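Local coordinates for protein Cwp19 (Clostridioides difficile, PDB 5OQ3) that probably cleaves cell-wall peptidoglycan through the TIM-barrel glycoside hydrolase domain that makes up this chain, one part of a longer S-layer protein, at residues 203-208 and 215-220; 148-153 and 158-163; 291-294 and 299-302; 322-327 and 348-353; 111-116 and 183-188. All coordinates share one frame; numbering follows the deposited sequence.

Contact 1 of 5, residues 203-208 and 215-220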
# COMPACT_ATOMS: atom_id res chain seq x y z
N ALA A 203 14.40 22.08 -9.45
CA ALA A 203 13.64 23.32 -9.59
C ALA A 203 12.59 23.43 -8.50
O ALA A 203 12.39 24.49 -7.93
CB ALA A 203 13.01 23.39 -10.97
N THR A 204 11.92 22.32 -8.18
CA THR A 204 10.94 22.28 -7.12
C THR A 204 11.60 22.65 -5.80
O THR A 204 11.05 23.43 -5.02
CB THR A 204 10.34 20.87 -7.05
OG1 THR A 204 9.99 20.44 -8.35
CG2 THR A 204 9.13 20.84 -6.17
N TYR A 205 12.74 22.07 -5.51
CA TYR A 205 13.51 22.38 -4.27
C TYR A 205 13.90 23.86 -4.20
O TYR A 205 13.75 24.54 -3.17
CB TYR A 205 14.72 21.44 -4.15
CG TYR A 205 15.62 21.86 -3.03
CD1 TYR A 205 15.23 21.70 -1.70
CD2 TYR A 205 16.81 22.51 -3.28
CE1 TYR A 205 16.02 22.18 -0.66
CE2 TYR A 205 17.63 22.97 -2.25
CZ TYR A 205 17.23 22.82 -0.93
OH TYR A 205 18.03 23.26 0.08
N GLN A 206 14.36 24.39 -5.32
CA GLN A 206 14.73 25.81 -5.33
C GLN A 206 13.55 26.71 -5.05
O GLN A 206 13.66 27.73 -4.38
CB GLN A 206 15.40 26.17 -6.65
CG GLN A 206 16.79 25.61 -6.81
CD GLN A 206 17.41 26.02 -8.13
OE1 GLN A 206 17.61 25.19 -8.99
NE2 GLN A 206 17.68 27.31 -8.31
N LYS A 207 12.40 26.35 -5.59
CA LYS A 207 11.21 27.19 -5.44
C LYS A 207 10.56 27.08 -4.08
O LYS A 207 10.09 28.07 -3.53
CB LYS A 207 10.17 26.84 -6.51
CG LYS A 207 8.98 27.78 -6.51
CD LYS A 207 8.18 27.72 -7.78
CE LYS A 207 6.93 28.57 -7.67
NZ LYS A 207 7.29 30.00 -7.78
N TYR A 208 10.55 25.87 -3.50
CA TYR A 208 9.76 25.62 -2.27
C TYR A 208 10.58 25.21 -1.06
O TYR A 208 10.05 25.27 0.05
CB TYR A 208 8.71 24.53 -2.54
CG TYR A 208 7.72 24.85 -3.62
CD1 TYR A 208 6.71 25.74 -3.39
CD2 TYR A 208 7.86 24.33 -4.91
CE1 TYR A 208 5.79 26.06 -4.36
CE2 TYR A 208 6.95 24.64 -5.89
CZ TYR A 208 5.94 25.53 -5.62
OH TYR A 208 5.08 25.87 -6.62
N ASP A 215 17.18 16.41 1.75
CA ASP A 215 16.63 15.13 2.06
C ASP A 215 15.60 15.24 3.16
O ASP A 215 14.58 14.55 3.12
CB ASP A 215 17.69 14.10 2.39
CG ASP A 215 18.50 13.69 1.18
OD1 ASP A 215 18.11 13.95 0.04
OD2 ASP A 215 19.50 13.04 1.37
N ASN A 216 15.80 16.15 4.10
CA ASN A 216 14.79 16.41 5.10
C ASN A 216 13.52 17.03 4.47
O ASN A 216 12.42 16.68 4.87
CB ASN A 216 15.32 17.36 6.21
CG ASN A 216 16.44 16.76 7.06
OD1 ASN A 216 16.74 15.60 6.97
ND2 ASN A 216 17.01 17.60 7.92
N TRP A 217 13.73 17.91 3.50
CA TRP A 217 12.62 18.49 2.78
C TRP A 217 11.82 17.42 2.02
O TRP A 217 10.61 17.43 2.04
CB TRP A 217 13.16 19.59 1.83
CG TRP A 217 12.18 20.18 0.90
CD1 TRP A 217 11.21 21.11 1.17
CD2 TRP A 217 12.05 19.85 -0.49
NE1 TRP A 217 10.52 21.38 0.01
CE2 TRP A 217 11.01 20.62 -1.02
CE3 TRP A 217 12.72 18.96 -1.34
CZ2 TRP A 217 10.60 20.51 -2.36
CZ3 TRP A 217 12.35 18.87 -2.63
CH2 TRP A 217 11.31 19.64 -3.15
N ARG A 218 12.49 16.48 1.37
CA ARG A 218 11.80 15.40 0.67
C ARG A 218 11.00 14.54 1.66
O ARG A 218 9.84 14.19 1.38
CB ARG A 218 12.80 14.49 -0.08
CG ARG A 218 13.39 15.16 -1.32
CD ARG A 218 14.32 14.23 -2.00
NE ARG A 218 14.79 14.79 -3.27
CZ ARG A 218 15.87 14.37 -3.90
NH1 ARG A 218 16.63 13.43 -3.38
NH2 ARG A 218 16.18 14.93 -5.06
N ARG A 219 11.58 14.21 2.82
CA ARG A 219 10.81 13.50 3.84
C ARG A 219 9.56 14.27 4.27
O ARG A 219 8.47 13.68 4.41
CB ARG A 219 11.70 13.07 5.04
CG ARG A 219 12.59 11.86 4.78
CD ARG A 219 13.50 11.56 5.99
NE ARG A 219 14.65 12.45 6.10
CZ ARG A 219 15.81 12.26 5.48
NH1 ARG A 219 16.79 13.12 5.67
NH2 ARG A 219 15.97 11.21 4.68
N GLU A 220 9.73 15.58 4.44
CA GLU A 220 8.60 16.39 4.82
C GLU A 220 7.53 16.50 3.73
O GLU A 220 6.36 16.60 4.04
CB GLU A 220 9.04 17.76 5.30
CG GLU A 220 7.90 18.58 5.90
CD GLU A 220 7.22 18.05 7.17
OE1 GLU A 220 6.13 18.54 7.51
OE2 GLU A 220 7.73 17.18 7.82
O HOH W 1 8.00 22.59 0.83

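Contact 2 of 5, residues 148-153 and 158-163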
# COMPACT_ATOMS: atom_id res chain seq x y z
N PRO A 148 2.05 18.74 -17.42
CA PRO A 148 3.42 18.28 -17.56
C PRO A 148 4.37 18.83 -16.49
O PRO A 148 5.36 18.19 -16.17
CB PRO A 148 3.83 18.79 -18.95
CG PRO A 148 2.85 19.85 -19.29
CD PRO A 148 1.58 19.49 -18.60
N SER A 149 4.04 19.97 -15.89
CA SER A 149 4.83 20.55 -14.80
C SER A 149 4.90 19.58 -13.57
O SER A 149 5.78 19.69 -12.75
CB SER A 149 4.19 21.88 -14.30
OG SER A 149 4.34 22.88 -15.24
N TRP A 150 3.90 18.72 -13.45
CA TRP A 150 3.80 17.83 -12.28
C TRP A 150 4.67 16.60 -12.39
O TRP A 150 4.74 15.83 -11.41
CB TRP A 150 2.38 17.36 -12.11
CG TRP A 150 1.36 18.42 -11.75
CD1 TRP A 150 1.54 19.76 -11.63
CD2 TRP A 150 -0.01 18.17 -11.49
NE1 TRP A 150 0.38 20.36 -11.29
CE2 TRP A 150 -0.61 19.42 -11.23
CE3 TRP A 150 -0.82 17.03 -11.52
CZ2 TRP A 150 -1.98 19.54 -10.92
CZ3 TRP A 150 -2.15 17.16 -11.23
CH2 TRP A 150 -2.72 18.40 -10.95
N VAL A 151 5.27 16.35 -13.56
CA VAL A 151 5.79 15.04 -13.86
C VAL A 151 7.32 15.06 -13.85
O VAL A 151 7.94 15.95 -14.45
CB VAL A 151 5.30 14.60 -15.27
CG1 VAL A 151 5.90 13.29 -15.69
CG2 VAL A 151 3.79 14.55 -15.30
N VAL A 152 7.92 14.02 -13.24
CA VAL A 152 9.36 13.86 -13.20
C VAL A 152 9.72 12.48 -13.75
O VAL A 152 9.13 11.48 -13.32
CB VAL A 152 9.91 14.00 -11.75
CG1 VAL A 152 11.38 13.69 -11.66
CG2 VAL A 152 9.66 15.38 -11.17
N LYS A 153 10.72 12.43 -14.62
CA LYS A 153 11.24 11.18 -15.12
C LYS A 153 12.38 10.72 -14.24
O LYS A 153 13.30 11.49 -13.92
CB LYS A 153 11.75 11.35 -16.57
CG LYS A 153 11.99 10.03 -17.27
CD LYS A 153 12.46 10.22 -18.69
CE LYS A 153 12.57 8.87 -19.35
NZ LYS A 153 12.86 8.94 -20.80
N TYR A 158 8.07 7.46 -15.07
CA TYR A 158 7.59 8.79 -14.72
C TYR A 158 6.74 8.75 -13.47
O TYR A 158 6.00 7.78 -13.23
CB TYR A 158 6.78 9.41 -15.85
CG TYR A 158 7.54 9.69 -17.12
CD1 TYR A 158 7.74 8.71 -18.08
CD2 TYR A 158 8.04 10.97 -17.37
CE1 TYR A 158 8.41 9.00 -19.27
CE2 TYR A 158 8.73 11.27 -18.55
CZ TYR A 158 8.90 10.28 -19.49
OH TYR A 158 9.59 10.54 -20.68
N TYR A 159 6.83 9.85 -12.70
CA TYR A 159 6.23 10.01 -11.36
C TYR A 159 5.68 11.39 -11.22
O TYR A 159 6.24 12.35 -11.76
CB TYR A 159 7.34 9.80 -10.31
CG TYR A 159 7.98 8.46 -10.35
CD1 TYR A 159 9.03 8.21 -11.21
CD2 TYR A 159 7.58 7.42 -9.51
CE1 TYR A 159 9.60 6.96 -11.28
CE2 TYR A 159 8.14 6.15 -9.57
CZ TYR A 159 9.19 5.95 -10.42
OH TYR A 159 9.75 4.69 -10.44
N TYR A 160 4.64 11.52 -10.39
CA TYR A 160 4.26 12.85 -9.91
C TYR A 160 5.32 13.34 -8.91
O TYR A 160 5.87 12.53 -8.16
CB TYR A 160 2.89 12.86 -9.26
CG TYR A 160 1.78 12.52 -10.22
CD1 TYR A 160 1.44 13.40 -11.27
CD2 TYR A 160 1.12 11.32 -10.14
CE1 TYR A 160 0.46 13.07 -12.17
CE2 TYR A 160 0.11 10.99 -11.02
CZ TYR A 160 -0.20 11.86 -12.06
OH TYR A 160 -1.21 11.53 -12.94
N ASP A 161 5.58 14.63 -8.92
CA ASP A 161 6.58 15.25 -8.03
C ASP A 161 6.01 15.46 -6.63
O ASP A 161 5.14 16.34 -6.44
CB ASP A 161 7.00 16.60 -8.65
CG ASP A 161 8.16 17.28 -7.95
OD1 ASP A 161 8.48 16.92 -6.78
OD2 ASP A 161 8.75 18.15 -8.65
N PRO A 162 6.49 14.71 -5.64
CA PRO A 162 5.95 14.87 -4.28
C PRO A 162 6.15 16.26 -3.69
O PRO A 162 5.46 16.59 -2.68
CB PRO A 162 6.68 13.79 -3.48
CG PRO A 162 7.21 12.81 -4.50
CD PRO A 162 7.50 13.65 -5.71
N GLY A 163 7.06 17.05 -4.24
CA GLY A 163 7.34 18.36 -3.73
C GLY A 163 6.48 19.50 -4.20
O GLY A 163 6.65 20.60 -3.70

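Contact 3 of 5, residues 291-294 and 299-302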
# COMPACT_ATOMS: atom_id res chain seq x y z
N LEU A 291 7.23 -6.90 6.74
CA LEU A 291 8.26 -7.77 7.31
C LEU A 291 8.32 -9.06 6.55
O LEU A 291 8.11 -10.15 7.10
CB LEU A 291 7.99 -7.98 8.81
CG LEU A 291 7.87 -6.70 9.66
CD1 LEU A 291 7.88 -7.10 11.15
CD2 LEU A 291 8.94 -5.67 9.37
N TYR A 292 8.75 -8.95 5.30
CA TYR A 292 8.72 -10.08 4.40
C TYR A 292 10.03 -10.86 4.45
O TYR A 292 10.66 -11.12 3.41
CB TYR A 292 8.42 -9.59 2.97
CG TYR A 292 7.15 -8.78 2.75
CD1 TYR A 292 6.06 -8.85 3.61
CD2 TYR A 292 7.02 -8.02 1.60
CE1 TYR A 292 4.90 -8.16 3.33
CE2 TYR A 292 5.86 -7.31 1.34
CZ TYR A 292 4.78 -7.41 2.20
OH TYR A 292 3.61 -6.74 1.95
N TRP A 293 10.39 -11.30 5.65
CA TRP A 293 11.59 -12.05 5.86
C TRP A 293 11.31 -13.16 6.88
O TRP A 293 10.43 -13.04 7.72
CB TRP A 293 12.67 -11.14 6.45
CG TRP A 293 13.08 -10.01 5.54
CD1 TRP A 293 13.82 -10.11 4.37
CD2 TRP A 293 12.80 -8.62 5.70
NE1 TRP A 293 14.01 -8.88 3.82
CE2 TRP A 293 13.41 -7.94 4.62
CE3 TRP A 293 12.14 -7.88 6.68
CZ2 TRP A 293 13.36 -6.56 4.49
CZ3 TRP A 293 12.07 -6.50 6.54
CH2 TRP A 293 12.66 -5.86 5.45
N PRO A 294 12.11 -14.23 6.84
CA PRO A 294 12.05 -15.27 7.86
C PRO A 294 12.60 -14.84 9.21
O PRO A 294 13.46 -13.97 9.32
CB PRO A 294 12.92 -16.40 7.30
CG PRO A 294 13.19 -16.03 5.91
CD PRO A 294 13.08 -14.56 5.80
N ALA A 299 20.35 -10.28 8.10
CA ALA A 299 20.21 -8.88 7.64
C ALA A 299 18.91 -8.23 8.05
O ALA A 299 18.85 -6.99 8.10
CB ALA A 299 20.30 -8.79 6.13
N ALA A 300 17.85 -9.02 8.26
CA ALA A 300 16.53 -8.46 8.48
C ALA A 300 15.67 -9.50 9.22
O ALA A 300 14.80 -10.17 8.62
CB ALA A 300 15.88 -8.04 7.17
N ASP A 301 16.00 -9.69 10.50
CA ASP A 301 15.45 -10.77 11.29
C ASP A 301 14.04 -10.41 11.70
O ASP A 301 13.82 -9.47 12.45
CB ASP A 301 16.34 -11.00 12.50
CG ASP A 301 15.93 -12.25 13.33
OD1 ASP A 301 14.77 -12.72 13.23
OD2 ASP A 301 16.78 -12.79 14.03
N TYR A 302 13.09 -11.16 11.17
CA TYR A 302 11.70 -10.96 11.53
C TYR A 302 11.48 -10.78 13.04
O TYR A 302 10.72 -9.91 13.48
CB TYR A 302 10.85 -12.13 11.02
CG TYR A 302 9.36 -11.98 11.26
CD1 TYR A 302 8.77 -12.38 12.49
CD2 TYR A 302 8.51 -11.44 10.29
CE1 TYR A 302 7.40 -12.27 12.70
CE2 TYR A 302 7.15 -11.31 10.51
CZ TYR A 302 6.60 -11.73 11.70
OH TYR A 302 5.26 -11.60 11.88

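Contact 4 of 5, residues 322-327 and 348-353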
# COMPACT_ATOMS: atom_id res chain seq x y z
N ILE A 322 1.25 -6.28 11.17
CA ILE A 322 2.43 -6.78 10.50
C ILE A 322 2.11 -7.25 9.10
O ILE A 322 1.17 -8.03 8.90
CB ILE A 322 3.07 -7.93 11.29
CG1 ILE A 322 3.36 -7.50 12.73
CG2 ILE A 322 4.29 -8.48 10.56
CD1 ILE A 322 4.24 -6.28 12.89
N GLY A 323 2.88 -6.73 8.13
CA GLY A 323 2.78 -7.24 6.78
C GLY A 323 3.50 -8.56 6.66
O GLY A 323 4.72 -8.65 6.87
N GLN A 324 2.76 -9.60 6.27
CA GLN A 324 3.26 -10.98 6.21
C GLN A 324 3.53 -11.39 4.78
O GLN A 324 2.62 -11.38 3.94
CB GLN A 324 2.21 -11.95 6.82
CG GLN A 324 1.59 -11.57 8.17
CD GLN A 324 2.48 -11.59 9.42
OE1 GLN A 324 2.02 -11.21 10.48
NE2 GLN A 324 3.70 -12.10 9.36
N GLY A 325 4.75 -11.86 4.53
CA GLY A 325 5.19 -12.20 3.19
C GLY A 325 4.96 -13.61 2.71
O GLY A 325 5.90 -14.32 2.31
N ILE A 326 3.69 -14.01 2.71
CA ILE A 326 3.32 -15.37 2.40
C ILE A 326 3.59 -15.75 0.94
O ILE A 326 3.61 -16.93 0.62
CB ILE A 326 1.90 -15.76 2.84
CG1 ILE A 326 0.83 -14.86 2.26
CG2 ILE A 326 1.83 -15.83 4.38
CD1 ILE A 326 -0.57 -15.42 2.31
N TYR A 327 3.81 -14.75 0.07
CA TYR A 327 4.27 -15.03 -1.29
C TYR A 327 5.62 -15.76 -1.34
O TYR A 327 5.94 -16.42 -2.33
CB TYR A 327 4.30 -13.73 -2.12
CG TYR A 327 5.41 -12.77 -1.72
CD1 TYR A 327 5.24 -11.86 -0.68
CD2 TYR A 327 6.59 -12.73 -2.43
CE1 TYR A 327 6.25 -10.96 -0.35
CE2 TYR A 327 7.62 -11.85 -2.11
CZ TYR A 327 7.43 -10.94 -1.07
OH TYR A 327 8.41 -10.03 -0.74
N THR A 348 2.23 -16.41 15.93
CA THR A 348 2.33 -16.72 17.36
C THR A 348 3.27 -15.72 18.08
O THR A 348 2.96 -15.22 19.16
CB THR A 348 2.78 -18.17 17.55
OG1 THR A 348 1.83 -19.05 16.95
CG2 THR A 348 2.94 -18.53 19.03
N LEU A 349 4.39 -15.39 17.44
CA LEU A 349 5.29 -14.40 17.99
C LEU A 349 4.62 -13.03 18.05
O LEU A 349 4.75 -12.33 19.07
CB LEU A 349 6.57 -14.37 17.18
CG LEU A 349 7.65 -13.39 17.68
CD1 LEU A 349 8.09 -13.73 19.11
CD2 LEU A 349 8.81 -13.32 16.71
N ASN A 350 3.95 -12.63 16.96
CA ASN A 350 3.29 -11.34 16.95
C ASN A 350 2.40 -11.20 18.15
O ASN A 350 2.28 -10.12 18.73
CB ASN A 350 2.37 -11.18 15.73
CG ASN A 350 3.11 -11.15 14.41
OD1 ASN A 350 4.35 -11.13 14.35
ND2 ASN A 350 2.33 -11.22 13.33
N ARG A 351 1.68 -12.26 18.47
CA ARG A 351 0.69 -12.23 19.54
C ARG A 351 1.28 -12.09 20.95
O ARG A 351 0.55 -11.88 21.90
CB ARG A 351 -0.24 -13.44 19.39
CG ARG A 351 -1.21 -13.27 18.20
CD ARG A 351 -1.85 -14.53 17.80
NE ARG A 351 -2.99 -14.33 16.93
CZ ARG A 351 -3.74 -15.32 16.49
NH1 ARG A 351 -3.43 -16.58 16.81
NH2 ARG A 351 -4.79 -15.07 15.76
N LYS A 352 2.59 -12.21 21.07
CA LYS A 352 3.27 -11.91 22.33
C LYS A 352 3.38 -10.42 22.60
O LYS A 352 3.74 -10.02 23.72
CB LYS A 352 4.65 -12.55 22.36
CG LYS A 352 4.63 -14.08 22.31
CD LYS A 352 3.85 -14.70 23.49
CE LYS A 352 4.12 -16.21 23.56
NZ LYS A 352 3.40 -16.79 24.76
N TYR A 353 3.11 -9.58 21.58
CA TYR A 353 3.27 -8.13 21.70
C TYR A 353 1.92 -7.46 21.70
O TYR A 353 1.20 -7.47 20.70
CB TYR A 353 4.13 -7.59 20.50
CG TYR A 353 5.54 -8.10 20.54
CD1 TYR A 353 5.87 -9.30 19.97
CD2 TYR A 353 6.56 -7.40 21.20
CE1 TYR A 353 7.15 -9.81 20.03
CE2 TYR A 353 7.85 -7.89 21.29
CZ TYR A 353 8.14 -9.11 20.69
OH TYR A 353 9.44 -9.61 20.77

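Contact 5 of 5, residues 111-116 and 183-188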
# COMPACT_ATOMS: atom_id res chain seq x y z
N GLU A 111 -20.06 -6.45 -1.95
CA GLU A 111 -19.87 -7.85 -1.74
C GLU A 111 -18.97 -8.17 -0.55
O GLU A 111 -19.17 -9.19 0.13
CB GLU A 111 -19.30 -8.49 -3.03
CG GLU A 111 -20.33 -8.46 -4.18
CD GLU A 111 -21.58 -9.32 -3.99
OE1 GLU A 111 -21.47 -10.33 -3.29
OE2 GLU A 111 -22.65 -8.93 -4.53
N ALA A 112 -17.98 -7.32 -0.26
CA ALA A 112 -17.24 -7.44 0.98
C ALA A 112 -18.14 -7.25 2.18
O ALA A 112 -18.15 -8.06 3.11
CB ALA A 112 -16.04 -6.45 1.01
N HIS A 113 -18.96 -6.20 2.14
CA HIS A 113 -19.79 -5.93 3.29
C HIS A 113 -20.85 -7.00 3.57
O HIS A 113 -21.14 -7.30 4.73
CB HIS A 113 -20.43 -4.58 3.13
CG HIS A 113 -19.46 -3.45 3.31
ND1 HIS A 113 -19.77 -2.13 2.99
CD2 HIS A 113 -18.19 -3.42 3.79
CE1 HIS A 113 -18.76 -1.35 3.32
NE2 HIS A 113 -17.78 -2.10 3.81
N LYS A 114 -21.41 -7.59 2.50
CA LYS A 114 -22.40 -8.67 2.71
C LYS A 114 -21.78 -9.88 3.39
O LYS A 114 -22.49 -10.67 4.02
CB LYS A 114 -23.05 -9.07 1.36
CG LYS A 114 -24.09 -8.03 0.96
CD LYS A 114 -24.88 -8.44 -0.27
CE LYS A 114 -24.03 -8.51 -1.51
NZ LYS A 114 -24.88 -8.85 -2.67
N ARG A 115 -20.46 -10.04 3.27
CA ARG A 115 -19.74 -11.11 3.92
C ARG A 115 -19.12 -10.68 5.27
O ARG A 115 -18.31 -11.41 5.85
CB ARG A 115 -18.64 -11.61 2.99
CG ARG A 115 -19.17 -12.36 1.79
CD ARG A 115 -18.09 -12.53 0.75
NE ARG A 115 -18.58 -13.32 -0.36
CZ ARG A 115 -19.40 -12.90 -1.30
NH1 ARG A 115 -19.84 -11.64 -1.34
NH2 ARG A 115 -19.81 -13.74 -2.25
N GLY A 116 -19.49 -9.53 5.80
CA GLY A 116 -18.97 -9.06 7.07
C GLY A 116 -17.50 -8.69 7.04
O GLY A 116 -16.83 -8.75 8.07
N ASP A 183 -18.68 3.60 -0.12
CA ASP A 183 -18.80 3.21 1.29
C ASP A 183 -17.57 2.44 1.78
O ASP A 183 -17.67 1.32 2.31
CB ASP A 183 -20.08 2.37 1.46
CG ASP A 183 -20.35 2.00 2.88
OD1 ASP A 183 -20.00 2.80 3.76
OD2 ASP A 183 -20.91 0.89 3.10
N ILE A 184 -16.41 3.04 1.59
CA ILE A 184 -15.20 2.44 2.07
C ILE A 184 -15.06 2.50 3.57
O ILE A 184 -15.55 3.42 4.22
CB ILE A 184 -13.95 3.04 1.38
CG1 ILE A 184 -13.81 4.55 1.68
CG2 ILE A 184 -14.00 2.82 -0.15
CD1 ILE A 184 -12.47 5.11 1.22
N ASP A 185 -14.29 1.58 4.14
CA ASP A 185 -13.99 1.60 5.59
C ASP A 185 -12.61 2.18 5.91
O ASP A 185 -12.36 2.65 7.03
CB ASP A 185 -14.06 0.18 6.14
CG ASP A 185 -15.38 -0.45 5.84
OD1 ASP A 185 -16.40 0.06 6.37
OD2 ASP A 185 -15.48 -1.40 5.05
N GLY A 186 -11.73 2.20 4.90
CA GLY A 186 -10.35 2.68 5.07
C GLY A 186 -9.75 3.14 3.76
O GLY A 186 -10.22 2.73 2.68
N VAL A 187 -8.73 3.96 3.89
CA VAL A 187 -7.84 4.37 2.77
C VAL A 187 -6.44 3.88 3.14
O VAL A 187 -6.01 4.07 4.28
CB VAL A 187 -7.88 5.93 2.61
CG1 VAL A 187 -6.80 6.40 1.65
CG2 VAL A 187 -9.29 6.40 2.23
N HIS A 188 -5.76 3.27 2.17
CA HIS A 188 -4.49 2.62 2.38
C HIS A 188 -3.49 3.05 1.30
O HIS A 188 -3.84 3.02 0.10
CB HIS A 188 -4.71 1.12 2.27
CG HIS A 188 -3.50 0.26 2.49
ND1 HIS A 188 -3.23 -0.31 3.72
CD2 HIS A 188 -2.56 -0.20 1.64
CE1 HIS A 188 -2.15 -1.06 3.61
NE2 HIS A 188 -1.72 -1.01 2.36

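Contact 1 of 5, residues 203-208 and 215-220
W217 reaches from helix 214-236 across to helix 202-208 and lays its indole against Y205, joining two consecutive helices set nearly at right angles in the part of the TIM-barrel chain that follows strand 186-189. The short segment axes stand 88° apart and 11.5 Å from each other, so the indole spans most of the gap. One face of its six-membered ring takes the backbone of Y205: CA of Y205 lies 4.0 Å from the ring centroid, a CH-pi contact. Beside it the Y205 ring presents an edge to the same indole, CD1 of Y205 to CE3 of W217 at 3.7 Å, in an edge-to-face pair with planes at 70°. CG of W217 is anti to its backbone N (chi1 173°), which helps set the indole against helix 202-208. T204 comes to the indole edge in its plane, CG2 to CH2 of W217 at 3.9 Å, while its OG1 is held by D161. The tyrosine is tethered in turn, since Y205 OH bonds to the backbone O of Q212 in the connecting turn. The polar corner of the indole is met by a water, which accepts from W217 NE1 at 2.9 Å and donates only weakly to Y208 O.

Contact 2 of 5, residues 148-153 and 158-163
K153 and Y158 face each other as a non-hydrogen-bonded pair of the antiparallel hairpin 151-154/157-160, and the lysine is draped along the tyrosine ring. Its CB lies 3.6 Å from CE2 of Y158. CG then sits over the ring face, 3.9 Å from the centroid and 19° off the normal, a CH-pi contact. CD has moved on to the phenol end, 3.5 Å from OH of Y158, and CE and NZ continue past that oxygen. With CG anti to the backbone N (chi1 -166°) and every later torsion extended, the whole aliphatic chain can follow the ring. V151 meets the same tyrosine, its CG1 3.6 Å from CD2 of Y158. Between the strands V152 and Y159 form the hydrogen-bonded pair, N of V152 to O of Y159 at 2.8 Å with a nearly straight N-H, and the reverse bond more bent. Past the strand D161 N bonds to W150 O, and D161 OD1 accepts from G163 N in an Asx turn. In the chain the hairpin falls between barrel strand 118-123 and helix 165-181: Y160 OH bonds to S77, V151 and Y160 rest on helix 143-146, and W150 and Y160 on V167 of helix 165-181.

Contact 3 of 5, residues 291-294 and 299-302
W293 and Y302 leave their backbones in different ways, and this lets each fill a separate part of the loop between strand 286-287 and helix 302-313. W293 has CG anti to its carbonyl carbon (chi1 -64°), which turns one face of the indole to the methyl of A300; Y302 has CG anti to its backbone N (chi1 -176°), which swings the phenol ring back alongside L291. The A300 methyl stands over the middle of the indole face, its CB 3.6 Å from the centroid of the five-membered ring and 17° off the normal, a CH-pi contact. The fit is close: A300 O also approaches CB of W293, at 3.2 Å, so backbone and methyl of one small residue both bear on the tryptophan. Y302 is met along an edge by the L291 carbonyl, whose O lies in the ring plane 3.5 Å from CD2 of Y302. CB of L291 touches the same carbon at 3.8 Å, so both the carbonyl and the CB of L291 border this side of the ring. W293 O sits obliquely to that ring, 3.4 Å from CB of Y302. A single weak backbone bond closes the loop, from N of Y302 to O of P294 at 3.4 Å. At the start of the helix D301 occupies the N-cap position, where its OD1 accepts from S303 N as well as from G296 N. L291 packs on L305, V306 and W309 of helix 302-313 and on I322 of strand 319-324; W293 also rests on L305, and the phenol OH of Y302 bonds to Q324 on that strand and to N350 of helix 343-350.

Contact 4 of 5, residues 322-327 and 348-353
I322 of barrel strand 319-324 and N350 of helix 343-350 have the nearest CA atoms of the two segments, 7.9 Å apart, within the beta-alpha-beta unit that runs on to strand 356-361 of the TIM barrel. The backbones thus stay apart, and side chains alone bridge strand and helix. Beyond the strand, G325 centres an inverse gamma turn; in the other segment a type I turn runs from N350 to Y353, with N of Y353 bonded to O of N350 at 3.0 Å. Q324 and N350 reach for each other from opposite directions with their amide planes nearly coplanar, 25° apart. ND2 of N350 donates to OE1 of Q324 at 2.9 Å, in the plane of the Q324 carbonyl and of its own amide, although the N-H is bent to 135°. The glutamine chain bends at CB-CG (chi2 -68°), bringing its amide round to the asparagine. I322 crosses beside them, its CG1 3.9 Å from ND2 of N350. All three residues are buried. Q324 packs further along the same helix, on I343, Q346 and V347, and the other ends of both amides also find hydrogen-bonding partners. Two bonds grip the glutamine oxygen, since OE1 of Q324, besides accepting from N350 ND2, is bonded to OG of S359 on strand 356-361.

Contact 5 of 5, residues 111-116 and 183-188
H113, near the end of helix 104-114, points its ring edge at two aspartates that lead into strand 186-189, tying an outer helix of the TIM barrel to the loop before its fourth strand. H113 and D185 approach from opposite directions. NE2 of H113 donates to OD2 of D185 at 2.7 Å along a nearly straight N-H (166°), to the syn lone pair and close to the imidazole plane; the carboxylate is turned 53° from that plane. A second bond, from F119 N of the neighbouring strand, grips the same oxygen and helps to fix the carboxylate. D183 crosses the ring obliquely at another part of its edge, with ring and carboxylate planes 70° apart. OD2 of D183 lies 3.1 Å from CE1 of H113. Behind the histidine the helix ends in a Schellman motif with G116 at the C-prime position. E111 holds K114 and R115 there in a salt-bridge network, and R115 also pairs with D59 of helix 47-63. D183 O, 3.1 Å from CE1 of H113, is buried by the contact without a hydrogen-bonding partner.

Contact 4 is fully buried, contact 5 lies at the surface, and contacts 1, 2 and 3 are partly buried. Contacts 4 and 5 both reach the barrel sheet, at strands seven and four, and rely on polar side chains: neutral amides inside, histidine and carboxylates outside. Contacts 1 and 3 instead set a tryptophan face against the backbone or methyl of a facing residue, whereas contact 2 is a hairpin bonded through its backbone. Two pairs adjoin through hydroxyls: T204 of contact 1 with D161 of contact 2, and Y302 of contact 3 with the amides of contact 4. Contacts 1 and 5 lie on opposite sides of the chain's centre, their centres about 37 Å apart.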